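Local coordinates for glutathione uptake transporter (Shewanella oneidensis, PDB 4UVM), which probably transports peptides across the membrane, as a member of the proton-coupled oligopeptide transporter family within the major facilitator superfamily, at residues 165-170 and 336-342. Sequence-based numbering, arbitrary orientation.
Sequences SLSMPL and EPAMMQA
Ser165 and Ala342 bring the backbones to 5.2 Å between their CA atoms, and from there the chains run in opposite directions; Leu166 and Met339 are as close, and Pro169 lies opposite Ala338 at 6.3 Å, CA to CA. Residues 165-170 belong to helix 143-175, residues 337-342 to a short 3-10 helical segment. The pair illustrates how a proline-kinked helix can offer a carbonyl to a neighbour: Pro169 has no N-H for the oxygen of Ser165, four residues earlier, and Met339 CA instead approaches Ser165 O at 3.4 Å in a CA-H...O contact, with an angle of 157° at the hydrogen. The CB-CG side of the proline ring also meets the 3-10 segment, CG lying 3.7 Å from Ala338 CB, while CB meets Glu336 CB at 4.0 Å.

Of the superfamily's two six-helix bundles, helix 143-175 belongs to the N-terminal one and helix 343-366 to the C-terminal one, so the contact bridges the two halves at the loop leading into helix 343-366. No hydrogen bond crosses it. Met339 buries the most surface across the contact: its chain is extended beyond CG (chi2 -169°, chi3 -157°), which carries CE to 3.5 Å from Leu170 CD2, the two side chains crossing at about a right angle. At the other end, Ala342 CB touches both Ser165 CB and Leu166 CD2, each 3.7 Å away. Ser165 OG hydrogen-bonds Ser161 O one turn earlier in the same helix and, weakly, Asn33 ND2, just after helix 14-32. Glu336 makes a long, weak ion pair with Lys173, further along helix 143-175.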
ATOM      1  N   SER A 165      -8.290 -16.341  -1.371  1.00 66.55           N
ATOM      2  CA  SER A 165      -7.441 -16.821  -0.286  1.00 64.70           C
ATOM      3  C   SER A 165      -7.744 -18.276   0.064  1.00 71.51           C
ATOM      4  O   SER A 165      -6.923 -18.964   0.667  1.00 70.68           O
ATOM      5  CB  SER A 165      -7.615 -15.949   0.957  1.00 65.36           C
ATOM      6  OG  SER A 165      -7.297 -14.597   0.686  1.00 67.71           O
ATOM      7  N   LEU A 166      -8.932 -18.738  -0.308  1.00 66.84           N
ATOM      8  CA  LEU A 166      -9.358 -20.094   0.006  1.00 62.14           C
ATOM      9  C   LEU A 166      -9.029 -21.056  -1.124  1.00 66.09           C
ATOM     10  O   LEU A 166      -8.430 -22.105  -0.910  1.00 71.81           O
ATOM     11  CB  LEU A 166     -10.861 -20.130   0.287  1.00 62.69           C
ATOM     12  CG  LEU A 166     -11.393 -19.311   1.461  1.00 64.37           C
ATOM     13  CD1 LEU A 166     -12.899 -19.492   1.596  1.00 61.84           C
ATOM     14  CD2 LEU A 166     -10.683 -19.702   2.742  1.00 60.45           C
ATOM     15  N   SER A 167      -9.428 -20.680  -2.331  1.00 66.00           N
ATOM     16  CA  SER A 167      -9.355 -21.566  -3.482  1.00 63.85           C
ATOM     17  C   SER A 167      -7.951 -21.721  -4.072  1.00 65.04           C
ATOM     18  O   SER A 167      -7.574 -22.813  -4.497  1.00 67.51           O
ATOM     19  CB  SER A 167     -10.317 -21.065  -4.559  1.00 66.82           C
ATOM     20  OG  SER A 167     -10.265 -19.654  -4.658  1.00 69.10           O
ATOM     21  N   MET A 168      -7.187 -20.633  -4.110  1.00 67.23           N
ATOM     22  CA  MET A 168      -5.874 -20.636  -4.766  1.00 65.70           C
ATOM     23  C   MET A 168      -4.782 -21.463  -4.073  1.00 66.44           C
ATOM     24  O   MET A 168      -3.947 -22.053  -4.761  1.00 65.57           O
ATOM     25  CB  MET A 168      -5.375 -19.199  -4.947  1.00 66.83           C
ATOM     26  CG  MET A 168      -6.251 -18.379  -5.870  1.00 67.74           C
ATOM     27  SD  MET A 168      -6.528 -19.242  -7.427  1.00 69.05           S
ATOM     28  CE  MET A 168      -7.926 -18.316  -8.066  1.00 83.51           C
ATOM     29  N   PRO A 169      -4.755 -21.493  -2.722  1.00 68.19           N
ATOM     30  CA  PRO A 169      -3.825 -22.435  -2.087  1.00 64.92           C
ATOM     31  C   PRO A 169      -4.102 -23.885  -2.461  1.00 65.05           C
ATOM     32  O   PRO A 169      -3.167 -24.657  -2.671  1.00 64.99           O
ATOM     33  CB  PRO A 169      -4.074 -22.218  -0.595  1.00 65.74           C
ATOM     34  CG  PRO A 169      -4.511 -20.818  -0.504  1.00 67.09           C
ATOM     35  CD  PRO A 169      -5.336 -20.569  -1.730  1.00 66.74           C
ATOM     36  N   LEU A 170      -5.381 -24.240  -2.526  1.00 64.82           N
ATOM     37  CA  LEU A 170      -5.799 -25.591  -2.881  1.00 63.24           C
ATOM     38  C   LEU A 170      -5.482 -25.915  -4.336  1.00 64.23           C
ATOM     39  O   LEU A 170      -5.072 -27.029  -4.658  1.00 69.89           O
ATOM     40  CB  LEU A 170      -7.294 -25.766  -2.623  1.00 59.10           C
ATOM     41  CG  LEU A 170      -7.686 -25.764  -1.150  1.00 63.24           C
ATOM     42  CD1 LEU A 170      -9.190 -25.878  -0.987  1.00 59.89           C
ATOM     43  CD2 LEU A 170      -6.973 -26.900  -0.438  1.00 63.00           C
ATOM     44  N   GLU A 336      -4.548 -25.241   4.532  1.00 79.80           N
ATOM     45  CA  GLU A 336      -3.293 -24.648   4.091  1.00 75.76           C
ATOM     46  C   GLU A 336      -3.079 -23.315   4.804  1.00 73.73           C
ATOM     47  O   GLU A 336      -4.021 -22.539   4.958  1.00 73.60           O
ATOM     48  CB  GLU A 336      -3.294 -24.445   2.575  1.00 75.27           C
ATOM     49  CG  GLU A 336      -3.298 -25.734   1.770  1.00 78.69           C
ATOM     50  CD  GLU A 336      -1.907 -26.319   1.602  1.00 86.51           C
ATOM     51  OE1 GLU A 336      -1.034 -25.614   1.053  1.00 94.75           O
ATOM     52  OE2 GLU A 336      -1.681 -27.474   2.023  1.00 82.97           O
ATOM     53  N   PRO A 337      -1.838 -23.048   5.239  1.00 73.27           N
ATOM     54  CA  PRO A 337      -1.502 -21.836   6.000  1.00 73.20           C
ATOM     55  C   PRO A 337      -1.915 -20.537   5.302  1.00 69.11           C
ATOM     56  O   PRO A 337      -2.218 -19.551   5.975  1.00 68.76           O
ATOM     57  CB  PRO A 337       0.022 -21.916   6.126  1.00 71.06           C
ATOM     58  CG  PRO A 337       0.327 -23.368   6.044  1.00 69.49           C
ATOM     59  CD  PRO A 337      -0.668 -23.928   5.067  1.00 73.13           C
ATOM     60  N   ALA A 338      -1.934 -20.544   3.974  1.00 68.26           N
ATOM     61  CA  ALA A 338      -2.250 -19.344   3.206  1.00 65.48           C
ATOM     62  C   ALA A 338      -3.721 -18.954   3.321  1.00 66.67           C
ATOM     63  O   ALA A 338      -4.094 -17.829   2.995  1.00 69.36           O
ATOM     64  CB  ALA A 338      -1.873 -19.544   1.746  1.00 66.43           C
ATOM     65  N   MET A 339      -4.555 -19.883   3.781  1.00 68.76           N
ATOM     66  CA  MET A 339      -5.990 -19.630   3.898  1.00 67.66           C
ATOM     67  C   MET A 339      -6.324 -18.690   5.052  1.00 65.85           C
ATOM     68  O   MET A 339      -7.454 -18.224   5.170  1.00 66.19           O
ATOM     69  CB  MET A 339      -6.759 -20.937   4.083  1.00 70.53           C
ATOM     70  CG  MET A 339      -6.580 -21.957   2.975  1.00 70.81           C
ATOM     71  SD  MET A 339      -7.769 -23.305   3.147  1.00 76.79           S
ATOM     72  CE  MET A 339      -6.939 -24.606   2.254  1.00 75.32           C
ATOM     73  N   MET A 340      -5.344 -18.424   5.907  1.00 63.31           N
ATOM     74  CA  MET A 340      -5.550 -17.537   7.044  1.00 65.41           C
ATOM     75  C   MET A 340      -5.755 -16.097   6.594  1.00 71.08           C
ATOM     76  O   MET A 340      -6.300 -15.274   7.335  1.00 72.00           O
ATOM     77  CB  MET A 340      -4.370 -17.629   8.009  1.00 66.33           C
ATOM     78  CG  MET A 340      -4.255 -18.977   8.681  1.00 67.52           C
ATOM     79  SD  MET A 340      -5.761 -19.382   9.581  1.00 75.26           S
ATOM     80  CE  MET A 340      -5.591 -18.336  11.017  1.00 74.00           C
ATOM     81  N   GLN A 341      -5.316 -15.803   5.374  1.00 70.17           N
ATOM     82  CA  GLN A 341      -5.465 -14.477   4.795  1.00 66.78           C
ATOM     83  C   GLN A 341      -6.923 -14.127   4.528  1.00 65.99           C
ATOM     84  O   GLN A 341      -7.266 -12.959   4.368  1.00 66.57           O
ATOM     85  CB  GLN A 341      -4.668 -14.377   3.499  1.00 66.47           C
ATOM     86  CG  GLN A 341      -3.182 -14.602   3.656  1.00 61.95           C
ATOM     87  CD  GLN A 341      -2.430 -14.349   2.369  1.00 65.53           C
ATOM     88  OE1 GLN A 341      -1.763 -15.237   1.843  1.00 72.74           O
ATOM     89  NE2 GLN A 341      -2.532 -13.129   1.854  1.00 69.19           N
ATOM     90  N   ALA A 342      -7.774 -15.145   4.471  1.00 64.36           N
ATOM     91  CA  ALA A 342      -9.197 -14.937   4.230  1.00 67.09           C
ATOM     92  C   ALA A 342      -9.875 -14.330   5.454  1.00 67.95           C
ATOM     93  O   ALA A 342     -10.988 -13.811   5.367  1.00 66.69           O
ATOM     94  CB  ALA A 342      -9.867 -16.246   3.846  1.00 65.72           C
TER